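Local coordinates for CD180 antigen (Mus musculus, PDB 3T6Q), which may cooperate with MD-1 and TLR4 in the innate response of B cells to bacterial lipopolysaccharide, leading to NF-kappa-B activation, at residues L107-F112 against L131-L136; G188-G193 against G211-L216; K500-V505 against S521-I526. One frame throughout, in Å; residues are numbered along the deposited sequence.

Contact 1 of 3, residues L107-F112 against L131-L136; sequences LKHLFF and LESLYL
The carbonyl oxygen of K108 is gripped by two backbone donors, E132 N at 2.7 Å and S133 N at 2.8 Å, both in the plane of the carbonyl. This two-donor grip stands at the start of a parallel ladder between strands 109-111 and 133-135, equivalent strands of LRR 4 and LRR 5 in the solenoid of a Toll-like receptor ectodomain. L110 then bonds both ways, its N to S133 O and its O to Y135 N, and F112 N closes the ladder on Y135 O.

K108 and E132 run side by side in the same direction and end in a salt bridge, where K108 NZ meets E132 OE1 at 2.8 Å from above the carboxylate plane. H109 ND1 and S133 OG share a hydrogen bond of 2.9 Å, the hydroxyl sitting at the ring edge. On the buried face, L110 CD2 meets L134 CD2 at 4.1 Å.

On the face carrying H109, F111 and Y135, basic side chains of another protein chain pack on both aromatic residues. In each of these CG is anti to the carbonyl carbon (chi1 -63° and -68°), and the rings form an offset stack with planes 11° apart, F111 CE1 lying 3.4 Å from Y135 CD2.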
loop_
_atom_site.group_PDB
_atom_site.type_symbol
_atom_site.label_atom_id
_atom_site.label_comp_id
_atom_site.label_asym_id
_atom_site.label_seq_id
_atom_site.Cartn_x
_atom_site.Cartn_y
_atom_site.Cartn_z
ATOM N N LEU A 107 1.982 7.206 26.258
ATOM C CA LEU A 107 2.728 6.629 25.128
ATOM C C LEU A 107 3.694 7.661 24.528
ATOM O O LEU A 107 3.303 8.801 24.308
ATOM C CB LEU A 107 1.776 6.174 24.036
ATOM C CG LEU A 107 2.438 5.225 23.016
ATOM C CD1 LEU A 107 2.792 3.878 23.657
ATOM C CD2 LEU A 107 1.549 5.102 21.814
ATOM N N LYS A 108 4.929 7.254 24.244
ATOM C CA LYS A 108 5.895 8.190 23.634
ATOM C C LYS A 108 6.235 7.947 22.151
ATOM O O LYS A 108 6.369 8.910 21.378
ATOM C CB LYS A 108 7.139 8.296 24.488
ATOM C CG LYS A 108 6.802 8.881 25.879
ATOM C CD LYS A 108 7.884 9.763 26.447
ATOM C CE LYS A 108 9.200 9.033 26.610
ATOM N NZ LYS A 108 10.322 9.990 26.855
ATOM N N HIS A 109 6.287 6.678 21.751
ATOM C CA HIS A 109 6.741 6.319 20.375
ATOM C C HIS A 109 5.796 5.285 19.808
ATOM O O HIS A 109 5.536 4.242 20.421
ATOM C CB HIS A 109 8.147 5.735 20.451
ATOM C CG HIS A 109 9.096 6.531 21.357
ATOM N ND1 HIS A 109 9.536 7.756 21.035
ATOM C CD2 HIS A 109 9.636 6.233 22.619
ATOM C CE1 HIS A 109 10.356 8.224 22.034
ATOM N NE2 HIS A 109 10.410 7.284 22.997
ATOM N N LEU A 110 5.290 5.567 18.633
ATOM C CA LEU A 110 4.322 4.661 18.017
ATOM C C LEU A 110 4.809 4.393 16.597
ATOM O O LEU A 110 5.098 5.353 15.866
ATOM C CB LEU A 110 2.929 5.302 18.009
ATOM C CG LEU A 110 1.803 4.586 17.231
ATOM C CD1 LEU A 110 1.558 3.224 17.835
ATOM C CD2 LEU A 110 0.506 5.372 17.275
ATOM N N PHE A 111 4.911 3.110 16.235
ATOM C CA PHE A 111 5.323 2.692 14.865
ATOM C C PHE A 111 4.110 2.086 14.150
ATOM O O PHE A 111 3.488 1.105 14.621
ATOM C CB PHE A 111 6.448 1.690 14.962
ATOM C CG PHE A 111 7.708 2.261 15.603
ATOM C CD1 PHE A 111 8.784 2.687 14.811
ATOM C CD2 PHE A 111 7.770 2.489 17.001
ATOM C CE1 PHE A 111 9.951 3.209 15.390
ATOM C CE2 PHE A 111 8.923 3.063 17.584
ATOM C CZ PHE A 111 10.012 3.419 16.770
ATOM N N PHE A 112 3.755 2.701 13.050
ATOM C CA PHE A 112 2.593 2.291 12.251
ATOM C C PHE A 112 3.046 2.139 10.785
ATOM O O PHE A 112 2.322 2.466 9.860
ATOM C CB PHE A 112 1.506 3.357 12.374
ATOM C CG PHE A 112 0.197 2.827 12.862
ATOM C CD1 PHE A 112 -0.858 2.628 11.972
ATOM C CD2 PHE A 112 0.011 2.547 14.219
ATOM C CE1 PHE A 112 -2.074 2.141 12.410
ATOM C CE2 PHE A 112 -1.224 2.075 14.672
ATOM C CZ PHE A 112 -2.243 1.855 13.763
ATOM N N LEU A 131 2.894 12.349 23.099
ATOM C CA LEU A 131 3.528 11.574 22.010
ATOM C C LEU A 131 4.816 12.290 21.554
ATOM O O LEU A 131 4.759 13.477 21.232
ATOM C CB LEU A 131 2.578 11.523 20.812
ATOM C CG LEU A 131 2.388 10.262 19.953
ATOM C CD1 LEU A 131 2.449 10.598 18.472
ATOM C CD2 LEU A 131 3.261 9.088 20.304
ATOM N N GLU A 132 5.917 11.545 21.461
ATOM C CA GLU A 132 7.219 12.057 21.008
ATOM C C GLU A 132 7.630 11.646 19.580
ATOM O O GLU A 132 8.235 12.442 18.888
ATOM C CB GLU A 132 8.315 11.591 21.941
ATOM C CG GLU A 132 8.122 12.134 23.332
ATOM C CD GLU A 132 9.308 11.855 24.228
ATOM O OE1 GLU A 132 9.217 12.194 25.427
ATOM O OE2 GLU A 132 10.323 11.304 23.739
ATOM N N SER A 133 7.298 10.424 19.166
ATOM C CA SER A 133 7.706 9.881 17.848
ATOM C C SER A 133 6.508 9.239 17.181
ATOM O O SER A 133 5.824 8.434 17.807
ATOM C CB SER A 133 8.764 8.794 18.020
ATOM O OG SER A 133 9.932 9.328 18.583
ATOM N N LEU A 134 6.290 9.536 15.900
ATOM C CA LEU A 134 5.268 8.850 15.149
ATOM C C LEU A 134 5.873 8.385 13.812
ATOM O O LEU A 134 6.248 9.239 12.990
ATOM C CB LEU A 134 4.132 9.836 14.863
ATOM C CG LEU A 134 2.684 9.338 14.797
ATOM C CD1 LEU A 134 1.798 10.201 13.912
ATOM C CD2 LEU A 134 2.444 7.847 14.594
ATOM N N TYR A 135 5.919 7.073 13.570
ATOM C CA TYR A 135 6.507 6.530 12.330
ATOM C C TYR A 135 5.375 6.012 11.434
ATOM O O TYR A 135 4.676 5.088 11.794
ATOM C CB TYR A 135 7.465 5.387 12.688
ATOM C CG TYR A 135 8.697 5.892 13.415
ATOM C CD1 TYR A 135 9.918 6.071 12.728
ATOM C CD2 TYR A 135 8.635 6.229 14.757
ATOM C CE1 TYR A 135 11.065 6.544 13.403
ATOM C CE2 TYR A 135 9.774 6.690 15.436
ATOM C CZ TYR A 135 10.966 6.863 14.750
ATOM O OH TYR A 135 12.092 7.323 15.446
ATOM N N LEU A 136 5.223 6.635 10.284
ATOM C CA LEU A 136 4.118 6.375 9.373
ATOM C C LEU A 136 4.653 5.938 7.997
ATOM O O LEU A 136 3.980 6.103 6.999
ATOM C CB LEU A 136 3.346 7.666 9.249
ATOM C CG LEU A 136 2.728 8.182 10.599
ATOM C CD1 LEU A 136 1.989 9.486 10.319
ATOM C CD2 LEU A 136 1.764 7.160 11.191
#

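Contact 2 of 3, residues G188-G193 against G211-L216; sequences GNDIAG and GTQNLL
Polar approaches by T212 and D190 carry this contact, and both hydrogen bonds across it are weak. I191 N points to T212 OG1 at 3.4 Å, the N-H meeting the oxygen at 145°. Q213 N reaches D190 OD1 at 3.5 Å. CG of D190 is anti to its backbone N (chi1 -169°), and from there OD1 is the oxygen that meets the amide; the D190 and Q213 side chains cross at about a right angle.

Van der Waals contact gathers round the same oxygens. D190 OD1 lies 3.6 Å from Q213 CB, while T212 OG1 comes within 4.1 Å of I191 CB. Beyond the pair, I191 and T212 both touch I218 of helix 215-221, the convex-side helix that begins within 211-216 in this leucine-rich-repeat solenoid. Residues 188-193 belong to LRR 7, and the N189 side chain turns away to bond F160 O and I165 N, the asparagine-ladder role familiar in such repeats.

Along 211-216 the chain also bonds to itself and to the helix just beyond. Q213 NE2 donates to G211 O at 2.8 Å, and that oxygen lies nearly in the plane of the Q213 amide. N214 takes the N-cap position of helix 215-221, with OD1 accepting a weak bond from V217 N.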
loop_
_atom_site.group_PDB
_atom_site.type_symbol
_atom_site.label_atom_id
_atom_site.label_comp_id
_atom_site.label_asym_id
_atom_site.label_seq_id
_atom_site.Cartn_x
_atom_site.Cartn_y
_atom_site.Cartn_z
ATOM N N GLY A 188 12.203 9.528 0.329
ATOM C CA GLY A 188 11.417 8.625 -0.513
ATOM C C GLY A 188 10.018 9.165 -0.780
ATOM O O GLY A 188 9.102 8.398 -1.035
ATOM N N ASN A 189 9.836 10.490 -0.682
ATOM C CA ASN A 189 8.620 11.128 -1.174
ATOM C C ASN A 189 9.027 12.125 -2.261
ATOM O O ASN A 189 9.850 13.014 -2.031
ATOM C CB ASN A 189 7.925 11.914 -0.040
ATOM C CG ASN A 189 7.260 10.990 0.988
ATOM O OD1 ASN A 189 6.091 10.627 0.833
ATOM N ND2 ASN A 189 8.010 10.558 1.981
ATOM N N ASP A 190 8.406 12.037 -3.414
ATOM C CA ASP A 190 8.812 12.905 -4.496
ATOM C C ASP A 190 8.067 14.245 -4.415
ATOM O O ASP A 190 6.955 14.392 -4.918
ATOM C CB ASP A 190 8.635 12.230 -5.854
ATOM C CG ASP A 190 9.302 13.018 -6.980
ATOM O OD1 ASP A 190 10.334 13.725 -6.728
ATOM O OD2 ASP A 190 8.782 12.923 -8.101
ATOM N N ILE A 191 8.705 15.215 -3.763
ATOM C CA ILE A 191 8.103 16.521 -3.573
ATOM C C ILE A 191 8.238 17.310 -4.866
ATOM O O ILE A 191 9.333 17.571 -5.317
ATOM C CB ILE A 191 8.740 17.317 -2.407
ATOM C CG1 ILE A 191 8.824 16.457 -1.149
ATOM C CG2 ILE A 191 7.964 18.609 -2.137
ATOM C CD1 ILE A 191 7.510 16.224 -0.436
ATOM N N ALA A 192 7.098 17.630 -5.475
ATOM C CA ALA A 192 7.063 18.422 -6.705
ATOM C C ALA A 192 6.728 19.893 -6.482
ATOM O O ALA A 192 6.999 20.695 -7.351
ATOM C CB ALA A 192 6.127 17.802 -7.743
ATOM N N GLY A 193 6.207 20.265 -5.315
ATOM C CA GLY A 193 5.948 21.693 -5.049
ATOM C C GLY A 193 5.840 21.962 -3.573
ATOM O O GLY A 193 5.464 21.089 -2.801
ATOM N N GLY A 211 16.493 11.284 -1.837
ATOM C CA GLY A 211 16.046 10.779 -3.125
ATOM C C GLY A 211 15.240 11.736 -3.975
ATOM O O GLY A 211 14.818 11.356 -5.083
ATOM N N THR A 212 14.973 12.955 -3.491
ATOM C CA THR A 212 14.007 13.833 -4.224
ATOM C C THR A 212 14.625 14.190 -5.615
ATOM O O THR A 212 15.862 14.315 -5.786
ATOM C CB THR A 212 13.484 15.097 -3.413
ATOM O OG1 THR A 212 12.070 15.417 -3.719
ATOM C CG2 THR A 212 14.341 16.296 -3.738
ATOM N N GLN A 213 13.752 14.320 -6.592
ATOM C CA GLN A 213 14.146 14.484 -7.986
ATOM C C GLN A 213 14.249 15.964 -8.377
ATOM O O GLN A 213 14.664 16.278 -9.506
ATOM C CB GLN A 213 13.165 13.721 -8.914
ATOM C CG GLN A 213 13.109 12.203 -8.657
ATOM C CD GLN A 213 14.444 11.491 -8.909
ATOM O OE1 GLN A 213 14.895 11.380 -10.059
ATOM N NE2 GLN A 213 15.083 10.996 -7.830
ATOM N N ASN A 214 13.899 16.871 -7.454
ATOM C CA ASN A 214 13.904 18.301 -7.793
ATOM C C ASN A 214 14.456 19.203 -6.691
ATOM O O ASN A 214 13.699 19.837 -5.950
ATOM C CB ASN A 214 12.534 18.784 -8.323
ATOM C CG ASN A 214 12.646 20.057 -9.186
ATOM O OD1 ASN A 214 13.535 20.910 -8.981
ATOM N ND2 ASN A 214 11.730 20.196 -10.152
ATOM N N LEU A 215 15.797 19.243 -6.609
ATOM C CA LEU A 215 16.480 19.994 -5.586
ATOM C C LEU A 215 16.096 21.495 -5.634
ATOM O O LEU A 215 15.930 22.114 -4.602
ATOM C CB LEU A 215 17.995 19.838 -5.738
ATOM C CG LEU A 215 18.636 18.535 -5.238
ATOM C CD1 LEU A 215 20.143 18.536 -5.515
ATOM C CD2 LEU A 215 18.369 18.373 -3.743
ATOM N N LEU A 216 15.928 22.038 -6.835
ATOM C CA LEU A 216 15.632 23.475 -7.030
ATOM C C LEU A 216 14.355 23.818 -6.262
ATOM O O LEU A 216 14.326 24.808 -5.515
ATOM C CB LEU A 216 15.458 23.786 -8.521
ATOM C CG LEU A 216 15.845 25.097 -9.229
ATOM C CD1 LEU A 216 14.986 25.242 -10.482
ATOM C CD2 LEU A 216 15.637 26.284 -8.345
#

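Contact 3 of 3, residues K500-V505 against S521-I526; sequences KMMNHV and SHLKGI
H522 meets K500 first, its ring edge turned to the lysine backbone with CD2 4.4 Å from K500 CA. L523 CG sits over the centre of one face of this imidazole, 3.6 Å above its plane. H522 and K500 have their polar ends bonded just before 500-505: H522 NE2 to L499 O and K500 NZ to T497 O.

L523 follows, and its two methyl branches divide the work. CG is anti to the carbonyl carbon (chi1 -63°); of the two methyls, CD2 lies 3.7 Å from both K500 O and M502 O, whereas CD1 faces the methionine side chain. M502 bends at its last torsion (chi3 -61°), and its terminal CE ends 3.9 Å from L523 CD1. F496 and L481 also touch M502, extending this apolar cluster into the preceding turn.

I526 CG1 stands between the backbone N and the carbonyl carbon, the crowded position, while CG2 approaches M502 O at 3.3 Å. On the other branch, I526 CD1 packs against V505 CG2 at 4.0 Å. The I526 backbone adds a CA-H...O contact, its CA 3.4 Å from N503 O, as the chain enters strand 527-529; Y527 there makes backbone hydrogen bonds with N503 and V505. Buried leucine, isoleucine, valine and methionine packed where successive turns lead into their parallel strands are typical of the hydrophobic core of a leucine-rich-repeat solenoid, seen here where LRR 18 passes into LRR 19.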
loop_
_atom_site.group_PDB
_atom_site.type_symbol
_atom_site.label_atom_id
_atom_site.label_comp_id
_atom_site.label_asym_id
_atom_site.label_seq_id
_atom_site.Cartn_x
_atom_site.Cartn_y
_atom_site.Cartn_z
ATOM N N LYS A 500 52.171 -0.750 35.343
ATOM C CA LYS A 500 51.498 -0.855 36.625
ATOM C C LYS A 500 50.072 -0.319 36.638
ATOM O O LYS A 500 49.343 -0.548 37.615
ATOM C CB LYS A 500 52.391 -0.262 37.751
ATOM C CG LYS A 500 53.814 -0.869 37.720
ATOM C CD LYS A 500 54.733 -0.522 38.892
ATOM C CE LYS A 500 56.081 -1.261 38.839
ATOM N NZ LYS A 500 55.994 -2.767 38.791
ATOM N N MET A 501 49.653 0.370 35.575
ATOM C CA MET A 501 48.292 0.924 35.550
ATOM C C MET A 501 47.326 0.108 34.695
ATOM O O MET A 501 46.200 0.532 34.476
ATOM C CB MET A 501 48.295 2.375 35.048
ATOM C CG MET A 501 49.431 3.219 35.591
ATOM S SD MET A 501 49.061 4.964 35.354
ATOM C CE MET A 501 50.678 5.680 35.710
ATOM N N MET A 502 47.759 -1.057 34.212
ATOM C CA MET A 502 46.869 -1.877 33.361
ATOM C C MET A 502 45.665 -2.338 34.126
ATOM O O MET A 502 45.773 -2.808 35.256
ATOM C CB MET A 502 47.585 -3.037 32.682
ATOM C CG MET A 502 48.532 -2.593 31.589
ATOM S SD MET A 502 48.940 -3.978 30.496
ATOM C CE MET A 502 49.732 -5.174 31.606
ATOM N N ASN A 503 44.498 -2.167 33.529
ATOM C CA ASN A 503 43.271 -2.681 34.133
ATOM C C ASN A 503 42.385 -3.473 33.152
ATOM O O ASN A 503 41.340 -3.949 33.538
ATOM C CB ASN A 503 42.480 -1.542 34.858
ATOM C CG ASN A 503 42.089 -0.388 33.920
ATOM O OD1 ASN A 503 42.184 0.817 34.276
ATOM N ND2 ASN A 503 41.640 -0.725 32.754
ATOM N N HIS A 504 42.809 -3.607 31.889
ATOM C CA HIS A 504 42.046 -4.404 30.922
ATOM C C HIS A 504 43.040 -5.064 29.985
ATOM O O HIS A 504 43.720 -4.387 29.186
ATOM C CB HIS A 504 41.046 -3.489 30.185
ATOM C CG HIS A 504 40.269 -4.160 29.072
ATOM N ND1 HIS A 504 38.933 -4.262 29.094
ATOM C CD2 HIS A 504 40.687 -4.765 27.874
ATOM C CE1 HIS A 504 38.501 -4.904 27.988
ATOM N NE2 HIS A 504 39.570 -5.205 27.238
ATOM N N VAL A 505 43.157 -6.392 30.099
ATOM C CA VAL A 505 44.183 -7.130 29.352
ATOM C C VAL A 505 43.483 -8.218 28.603
ATOM O O VAL A 505 42.896 -9.119 29.218
ATOM C CB VAL A 505 45.270 -7.698 30.282
ATOM C CG1 VAL A 505 46.359 -8.369 29.439
ATOM C CG2 VAL A 505 45.858 -6.532 31.123
ATOM N N SER A 521 50.949 -10.822 37.785
ATOM C CA SER A 521 51.055 -10.994 39.234
ATOM C C SER A 521 51.041 -9.684 40.032
ATOM O O SER A 521 50.532 -9.661 41.136
ATOM C CB SER A 521 52.288 -11.812 39.635
ATOM O OG SER A 521 53.484 -11.077 39.395
ATOM N N HIS A 522 51.606 -8.619 39.472
ATOM C CA HIS A 522 51.687 -7.307 40.127
ATOM C C HIS A 522 50.430 -6.482 40.014
ATOM O O HIS A 522 50.396 -5.324 40.472
ATOM C CB HIS A 522 52.851 -6.517 39.521
ATOM C CG HIS A 522 52.686 -6.233 38.026
ATOM N ND1 HIS A 522 52.651 -7.221 37.104
ATOM C CD2 HIS A 522 52.532 -5.036 37.327
ATOM C CE1 HIS A 522 52.503 -6.685 35.873
ATOM N NE2 HIS A 522 52.422 -5.350 36.007
ATOM N N LEU A 523 49.384 -7.011 39.375
ATOM C CA LEU A 523 48.193 -6.189 39.111
ATOM C C LEU A 523 47.008 -6.605 39.938
ATOM O O LEU A 523 46.870 -7.784 40.263
ATOM C CB LEU A 523 47.824 -6.234 37.605
ATOM C CG LEU A 523 48.888 -5.656 36.662
ATOM C CD1 LEU A 523 48.597 -6.143 35.239
ATOM C CD2 LEU A 523 48.940 -4.120 36.725
ATOM N N LYS A 524 46.119 -5.647 40.237
ATOM C CA LYS A 524 44.876 -5.921 40.955
ATOM C C LYS A 524 43.642 -5.328 40.280
ATOM O O LYS A 524 43.725 -4.288 39.671
ATOM C CB LYS A 524 44.950 -5.398 42.407
ATOM C CG LYS A 524 46.066 -6.008 43.236
ATOM C CD LYS A 524 46.050 -5.479 44.666
ATOM C CE LYS A 524 46.284 -3.975 44.707
ATOM N NZ LYS A 524 46.395 -3.524 46.121
ATOM N N GLY A 525 42.507 -6.007 40.396
ATOM C CA GLY A 525 41.191 -5.462 39.964
ATOM C C GLY A 525 41.032 -5.339 38.467
ATOM O O GLY A 525 40.137 -4.621 37.990
ATOM N N ILE A 526 41.869 -6.057 37.711
ATOM C CA ILE A 526 41.819 -5.955 36.237
ATOM C C ILE A 526 40.674 -6.764 35.598
ATOM O O ILE A 526 40.052 -7.645 36.216
ATOM C CB ILE A 526 43.179 -6.288 35.565
ATOM C CG1 ILE A 526 43.396 -7.818 35.383
ATOM C CG2 ILE A 526 44.330 -5.631 36.333
ATOM C CD1 ILE A 526 44.639 -8.185 34.573
#

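In the fold
Stacking of consecutive turns is the principle common to all three contacts, and each samples a different part of the turn. Contact 1 joins two strands directly: a backbone ladder with a buried leucine face, a partly exposed face of polar and aromatic side chains, and a salt bridge just before the strands. Contact 2 lies after the strands, in loops, one of which runs into a helix; it is buried but relies on weak polar bonds. Contact 3, partly buried, lies where the chain leads into the strands and relies on apolar packing. Contacts 1 and 3 thus both reach the parallel strands, while contact 2 does not; their centres are about 47 Å apart, on opposite sides of the chain's centre.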